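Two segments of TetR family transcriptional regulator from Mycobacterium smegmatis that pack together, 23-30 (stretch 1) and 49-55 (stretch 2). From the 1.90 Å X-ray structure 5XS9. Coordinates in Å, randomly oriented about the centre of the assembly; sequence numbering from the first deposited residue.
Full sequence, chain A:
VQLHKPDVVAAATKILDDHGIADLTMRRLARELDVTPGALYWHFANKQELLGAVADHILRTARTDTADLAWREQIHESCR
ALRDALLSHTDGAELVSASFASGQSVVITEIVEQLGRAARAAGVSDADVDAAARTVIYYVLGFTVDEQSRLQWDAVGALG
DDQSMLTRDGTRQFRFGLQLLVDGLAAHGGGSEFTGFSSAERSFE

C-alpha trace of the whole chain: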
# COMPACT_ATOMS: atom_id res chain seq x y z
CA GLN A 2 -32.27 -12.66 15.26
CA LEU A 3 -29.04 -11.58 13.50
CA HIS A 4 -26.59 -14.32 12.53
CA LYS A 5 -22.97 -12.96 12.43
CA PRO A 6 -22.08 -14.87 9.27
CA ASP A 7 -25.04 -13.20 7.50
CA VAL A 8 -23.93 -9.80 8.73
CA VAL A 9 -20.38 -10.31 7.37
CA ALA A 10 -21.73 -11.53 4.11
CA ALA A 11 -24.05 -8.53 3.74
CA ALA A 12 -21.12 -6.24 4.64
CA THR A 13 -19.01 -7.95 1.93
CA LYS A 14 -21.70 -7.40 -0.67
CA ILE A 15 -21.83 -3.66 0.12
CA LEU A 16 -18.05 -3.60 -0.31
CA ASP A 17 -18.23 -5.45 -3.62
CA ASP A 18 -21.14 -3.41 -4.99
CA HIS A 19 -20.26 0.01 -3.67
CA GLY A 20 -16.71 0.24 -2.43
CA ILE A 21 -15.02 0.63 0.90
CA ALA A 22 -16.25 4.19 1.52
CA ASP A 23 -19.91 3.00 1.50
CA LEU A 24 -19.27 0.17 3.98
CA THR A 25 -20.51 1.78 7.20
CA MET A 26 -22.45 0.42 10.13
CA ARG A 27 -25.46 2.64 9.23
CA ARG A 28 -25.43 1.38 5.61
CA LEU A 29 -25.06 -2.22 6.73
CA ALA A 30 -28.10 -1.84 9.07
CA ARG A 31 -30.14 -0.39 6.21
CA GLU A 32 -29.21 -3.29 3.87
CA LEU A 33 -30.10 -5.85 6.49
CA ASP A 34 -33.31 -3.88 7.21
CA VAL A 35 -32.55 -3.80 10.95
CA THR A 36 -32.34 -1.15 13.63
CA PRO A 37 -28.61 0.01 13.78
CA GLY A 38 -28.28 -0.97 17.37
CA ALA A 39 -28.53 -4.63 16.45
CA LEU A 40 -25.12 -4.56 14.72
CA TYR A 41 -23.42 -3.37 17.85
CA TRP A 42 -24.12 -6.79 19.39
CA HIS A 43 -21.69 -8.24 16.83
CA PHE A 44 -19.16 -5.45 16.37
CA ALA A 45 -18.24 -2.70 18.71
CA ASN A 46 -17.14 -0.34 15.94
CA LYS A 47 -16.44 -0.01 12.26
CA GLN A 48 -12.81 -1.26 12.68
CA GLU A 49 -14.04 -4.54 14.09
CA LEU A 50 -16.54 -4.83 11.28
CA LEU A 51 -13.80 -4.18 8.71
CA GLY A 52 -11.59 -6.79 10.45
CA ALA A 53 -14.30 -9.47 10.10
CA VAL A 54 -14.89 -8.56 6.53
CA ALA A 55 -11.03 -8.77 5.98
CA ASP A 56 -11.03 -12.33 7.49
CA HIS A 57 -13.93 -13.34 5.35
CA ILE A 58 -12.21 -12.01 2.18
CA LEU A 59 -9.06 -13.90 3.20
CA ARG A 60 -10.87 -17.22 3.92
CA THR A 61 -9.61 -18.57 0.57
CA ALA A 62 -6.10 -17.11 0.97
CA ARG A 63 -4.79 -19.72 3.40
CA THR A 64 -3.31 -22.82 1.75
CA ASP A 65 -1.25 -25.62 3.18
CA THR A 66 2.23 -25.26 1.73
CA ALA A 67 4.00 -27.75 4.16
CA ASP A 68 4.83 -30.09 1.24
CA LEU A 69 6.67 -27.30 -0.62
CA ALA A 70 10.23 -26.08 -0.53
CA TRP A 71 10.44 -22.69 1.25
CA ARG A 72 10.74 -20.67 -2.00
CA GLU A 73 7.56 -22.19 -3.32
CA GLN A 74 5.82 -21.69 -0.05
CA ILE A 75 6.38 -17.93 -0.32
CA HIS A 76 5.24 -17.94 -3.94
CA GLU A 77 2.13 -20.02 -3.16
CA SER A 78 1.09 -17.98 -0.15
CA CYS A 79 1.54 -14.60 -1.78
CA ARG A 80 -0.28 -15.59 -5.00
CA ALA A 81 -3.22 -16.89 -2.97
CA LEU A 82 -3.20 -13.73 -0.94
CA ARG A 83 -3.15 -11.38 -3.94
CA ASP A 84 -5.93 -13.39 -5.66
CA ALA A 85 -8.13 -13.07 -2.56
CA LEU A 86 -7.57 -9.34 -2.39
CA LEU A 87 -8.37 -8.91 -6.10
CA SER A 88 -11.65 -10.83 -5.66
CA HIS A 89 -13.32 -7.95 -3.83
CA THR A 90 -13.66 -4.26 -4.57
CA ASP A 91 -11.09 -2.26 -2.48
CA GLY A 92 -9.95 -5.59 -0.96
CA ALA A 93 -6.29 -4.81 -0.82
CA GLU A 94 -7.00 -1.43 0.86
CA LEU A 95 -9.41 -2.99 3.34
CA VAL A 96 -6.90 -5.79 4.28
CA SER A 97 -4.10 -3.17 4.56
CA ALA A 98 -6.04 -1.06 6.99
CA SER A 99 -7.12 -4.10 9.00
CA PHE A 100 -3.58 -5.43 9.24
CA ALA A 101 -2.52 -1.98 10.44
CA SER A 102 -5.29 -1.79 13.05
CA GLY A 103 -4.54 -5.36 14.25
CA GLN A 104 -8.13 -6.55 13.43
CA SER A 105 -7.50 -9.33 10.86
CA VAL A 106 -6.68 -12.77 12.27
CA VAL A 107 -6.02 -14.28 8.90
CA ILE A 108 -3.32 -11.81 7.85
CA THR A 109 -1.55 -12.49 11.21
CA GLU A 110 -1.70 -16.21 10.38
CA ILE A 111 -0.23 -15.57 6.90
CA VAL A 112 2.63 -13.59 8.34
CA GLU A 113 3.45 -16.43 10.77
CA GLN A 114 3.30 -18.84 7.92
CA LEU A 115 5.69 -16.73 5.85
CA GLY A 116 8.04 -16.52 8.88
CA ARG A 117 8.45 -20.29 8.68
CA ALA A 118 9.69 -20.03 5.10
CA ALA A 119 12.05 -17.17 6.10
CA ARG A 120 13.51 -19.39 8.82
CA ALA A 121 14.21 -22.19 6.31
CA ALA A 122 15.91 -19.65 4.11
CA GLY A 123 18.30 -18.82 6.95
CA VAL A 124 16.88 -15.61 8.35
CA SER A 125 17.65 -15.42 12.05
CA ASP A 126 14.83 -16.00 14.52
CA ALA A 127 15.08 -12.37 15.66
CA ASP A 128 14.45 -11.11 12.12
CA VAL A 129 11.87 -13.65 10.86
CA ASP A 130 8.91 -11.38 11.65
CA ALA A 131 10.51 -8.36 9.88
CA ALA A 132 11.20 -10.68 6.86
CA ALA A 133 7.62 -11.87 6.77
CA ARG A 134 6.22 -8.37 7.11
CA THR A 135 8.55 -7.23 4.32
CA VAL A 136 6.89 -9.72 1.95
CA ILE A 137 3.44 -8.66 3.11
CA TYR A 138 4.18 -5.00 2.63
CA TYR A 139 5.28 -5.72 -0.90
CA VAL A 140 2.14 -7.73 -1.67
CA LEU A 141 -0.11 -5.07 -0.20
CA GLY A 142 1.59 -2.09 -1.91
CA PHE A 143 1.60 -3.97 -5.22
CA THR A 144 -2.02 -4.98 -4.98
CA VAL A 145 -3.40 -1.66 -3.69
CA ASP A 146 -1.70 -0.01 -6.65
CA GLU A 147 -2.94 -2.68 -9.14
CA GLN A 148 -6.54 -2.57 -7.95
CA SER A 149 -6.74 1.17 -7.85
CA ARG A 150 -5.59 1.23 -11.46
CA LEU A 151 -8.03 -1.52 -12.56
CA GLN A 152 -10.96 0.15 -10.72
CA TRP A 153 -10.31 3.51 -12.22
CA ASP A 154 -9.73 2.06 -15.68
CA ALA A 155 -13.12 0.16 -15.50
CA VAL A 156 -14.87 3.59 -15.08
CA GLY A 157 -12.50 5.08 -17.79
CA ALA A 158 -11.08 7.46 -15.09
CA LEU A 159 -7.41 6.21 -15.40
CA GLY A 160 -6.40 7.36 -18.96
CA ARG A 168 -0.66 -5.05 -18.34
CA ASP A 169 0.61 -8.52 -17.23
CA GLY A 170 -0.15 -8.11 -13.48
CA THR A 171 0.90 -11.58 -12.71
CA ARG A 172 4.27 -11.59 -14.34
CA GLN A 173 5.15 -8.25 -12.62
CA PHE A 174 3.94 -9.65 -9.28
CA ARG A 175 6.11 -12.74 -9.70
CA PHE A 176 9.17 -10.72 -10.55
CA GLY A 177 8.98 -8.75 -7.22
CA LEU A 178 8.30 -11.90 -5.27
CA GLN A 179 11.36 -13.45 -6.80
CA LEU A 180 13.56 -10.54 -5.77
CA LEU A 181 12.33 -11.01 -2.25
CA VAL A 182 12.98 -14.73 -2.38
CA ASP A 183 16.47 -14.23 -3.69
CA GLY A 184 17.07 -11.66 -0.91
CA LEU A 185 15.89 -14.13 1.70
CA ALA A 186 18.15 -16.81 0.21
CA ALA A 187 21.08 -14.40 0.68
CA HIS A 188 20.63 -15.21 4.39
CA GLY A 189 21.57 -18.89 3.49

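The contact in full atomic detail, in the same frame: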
# COMPACT_ATOMS: atom_id res chain seq x y z
N ASP A 23 -18.51 3.25 1.21
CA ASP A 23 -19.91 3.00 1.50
C ASP A 23 -20.14 1.90 2.52
O ASP A 23 -21.27 1.69 2.89
CB ASP A 23 -20.63 2.58 0.21
CG ASP A 23 -21.03 3.78 -0.65
OD1 ASP A 23 -21.88 3.59 -1.55
OD2 ASP A 23 -20.50 4.88 -0.41
N LEU A 24 -19.11 1.17 2.93
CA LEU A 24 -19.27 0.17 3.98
C LEU A 24 -19.19 0.83 5.34
O LEU A 24 -18.11 1.00 5.88
CB LEU A 24 -18.22 -0.91 3.91
CG LEU A 24 -18.28 -1.99 4.97
CD1 LEU A 24 -19.63 -2.69 4.98
CD2 LEU A 24 -17.17 -2.97 4.66
N THR A 25 -20.36 1.19 5.86
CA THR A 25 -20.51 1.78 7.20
C THR A 25 -21.52 0.97 7.97
O THR A 25 -22.28 0.24 7.37
CB THR A 25 -21.04 3.22 7.14
OG1 THR A 25 -22.35 3.22 6.58
CG2 THR A 25 -20.11 4.13 6.30
N MET A 26 -21.50 1.10 9.29
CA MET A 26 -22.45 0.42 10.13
C MET A 26 -23.89 0.87 9.82
O MET A 26 -24.83 0.04 9.79
CB MET A 26 -22.06 0.61 11.60
CG MET A 26 -20.74 -0.09 12.00
SD MET A 26 -20.95 -1.85 12.26
CE MET A 26 -21.66 -2.13 13.87
N ARG A 27 -24.09 2.17 9.57
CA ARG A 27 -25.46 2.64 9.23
C ARG A 27 -25.92 2.07 7.89
O ARG A 27 -27.04 1.63 7.78
CB ARG A 27 -25.60 4.16 9.26
CG ARG A 27 -24.96 4.89 8.09
CD ARG A 27 -24.90 6.40 8.29
NE ARG A 27 -23.85 7.00 7.46
CZ ARG A 27 -22.53 6.92 7.69
NH1 ARG A 27 -22.03 6.24 8.74
NH2 ARG A 27 -21.69 7.53 6.88
N ARG A 28 -25.03 1.99 6.89
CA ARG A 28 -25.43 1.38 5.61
C ARG A 28 -25.72 -0.12 5.74
O ARG A 28 -26.66 -0.64 5.15
CB ARG A 28 -24.34 1.60 4.54
CG ARG A 28 -24.64 0.93 3.20
CD ARG A 28 -25.67 1.73 2.47
NE ARG A 28 -26.08 1.07 1.24
CZ ARG A 28 -25.67 1.39 0.01
NH1 ARG A 28 -24.79 2.38 -0.23
NH2 ARG A 28 -26.15 0.70 -1.02
N LEU A 29 -24.90 -0.80 6.53
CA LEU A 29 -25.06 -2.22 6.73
C LEU A 29 -26.43 -2.48 7.37
O LEU A 29 -27.13 -3.40 6.97
CB LEU A 29 -23.96 -2.75 7.67
CG LEU A 29 -23.92 -4.26 7.89
CD1 LEU A 29 -23.92 -5.10 6.59
CD2 LEU A 29 -22.71 -4.50 8.78
N ALA A 30 -26.78 -1.69 8.40
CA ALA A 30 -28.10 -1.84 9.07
C ALA A 30 -29.26 -1.61 8.09
O ALA A 30 -30.23 -2.36 8.10
CB ALA A 30 -28.24 -0.93 10.26
N GLU A 49 -13.81 -3.12 13.91
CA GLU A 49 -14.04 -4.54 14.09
C GLU A 49 -14.82 -5.07 12.96
O GLU A 49 -14.62 -6.20 12.58
CB GLU A 49 -14.80 -4.83 15.42
CG GLU A 49 -13.95 -4.57 16.67
CD GLU A 49 -14.65 -4.99 17.98
OE1 GLU A 49 -15.75 -5.65 18.02
OE2 GLU A 49 -14.05 -4.63 18.99
N LEU A 50 -15.77 -4.30 12.42
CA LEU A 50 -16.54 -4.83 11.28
C LEU A 50 -15.57 -5.03 10.12
O LEU A 50 -15.60 -6.03 9.44
CB LEU A 50 -17.63 -3.86 10.85
CG LEU A 50 -18.30 -4.16 9.48
CD1 LEU A 50 -18.97 -5.50 9.50
CD2 LEU A 50 -19.25 -3.08 9.02
N LEU A 51 -14.73 -4.05 9.85
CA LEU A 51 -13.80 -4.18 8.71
C LEU A 51 -12.87 -5.37 8.89
O LEU A 51 -12.62 -6.09 7.91
CB LEU A 51 -13.02 -2.88 8.49
CG LEU A 51 -13.87 -1.70 8.00
CD1 LEU A 51 -13.08 -0.38 8.11
CD2 LEU A 51 -14.34 -1.91 6.59
N GLY A 52 -12.37 -5.58 10.11
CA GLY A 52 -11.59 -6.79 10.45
C GLY A 52 -12.28 -8.14 10.10
O GLY A 52 -11.64 -9.06 9.57
N ALA A 53 -13.56 -8.26 10.41
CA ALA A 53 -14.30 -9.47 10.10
C ALA A 53 -14.47 -9.59 8.62
O ALA A 53 -14.42 -10.65 8.06
CB ALA A 53 -15.69 -9.43 10.76
N VAL A 54 -14.74 -8.48 7.95
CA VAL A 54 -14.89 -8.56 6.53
C VAL A 54 -13.50 -8.94 5.89
O VAL A 54 -13.43 -9.75 4.92
CB VAL A 54 -15.38 -7.23 5.93
CG1 VAL A 54 -15.21 -7.24 4.44
CG2 VAL A 54 -16.82 -6.95 6.29
N ALA A 55 -12.43 -8.34 6.40
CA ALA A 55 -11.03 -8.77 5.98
C ALA A 55 -10.82 -10.31 6.13
O ALA A 55 -10.39 -10.99 5.19
CB ALA A 55 -9.97 -8.01 6.77

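This is a small, wholly apolar contact in which Leu24, Met26 and Leu29 of the first stretch rest against Leu50, Leu51 and Val54 of a helix, with no hydrogen bond or salt bridge crossing between them. The two stretches together bury 246 Å², and every pair of residues within 4.5 Å meets through side-chain carbon or sulfur atoms. The backbones stay well apart: the CA atoms of Met26 and Leu50 are separated by 8.0 Å and those of Leu24 and Leu51 by 8.4 Å, a spacing that leaves room for side chains to fill the gap.

Leu50 is the hub on the helical side. It has the largest covered area of any residue here, 87 Å², and its CA-to-CB bond points toward the first stretch. With chi1 at 167° (t) and chi2 at 61° (p), Leu50 CD2 makes the closest approach to three different residues: 3.7 Å to Leu29 CD2, 3.9 Å to Met26 SD and 4.1 Å to Leu24 CD1. One methyl group therefore sits among three apolar side chains at van der Waals range.

Leu24 plays the corresponding part on the other side, with 71 Å² covered and its CA-to-CB bond also directed across the contact. Its two methyl groups diverge. Leu24 CD1 lies 4.1 Å from Leu50 CD2, whereas Leu24 CD2 lies 3.6 Å from Leu51 CD2 and, more loosely, 4.3 Å from Val54 CG2. The spread matches the helix it faces: Leu50 and Val54 are four residues apart, one hydrogen-bonded turn, as the bond from Val54 N to Leu50 O (3.0 Å) confirms, and so both present side chains toward the first stretch.

Two residues reach the contact less directly. The CA-to-CB bonds of Met26 and Leu51 point sideways, but the ends of their side chains come nearer. Met26 does so with all three chi angles in m (-67°, -79° and -79°), and Leu51 with chi1 at -68° (m) and chi2 at 167° (t). The CA-to-CB bond of Leu29, by contrast, points toward the partner helix, and its side chain shares with Leu24 and Leu50 the t, p combination of chi1 and chi2.

Polar interactions act within the first stretch rather than across the contact. Thr25, whose CA-to-CB bond points away from the partner, occupies the N-cap position: its OG1 accepts a hydrogen bond from Arg28 N at 3.0 Å, with an N-H...O angle of 159°, satisfying an amide in the first turn of the helix. The bond from Leu29 N to Thr25 O (2.9 Å) begins the regular helical pattern, and that from Ala30 N to Met26 O (3.0 Å) continues it. A salt bridge between Arg28 NH1 and Asp23 OD1, at 3.4 Å, ties the helix to Asp23, which precedes it in the chain. Neither charged side chain comes within 8 Å of the second stretch, which leaves the contact itself to hydrocarbon and thioether groups.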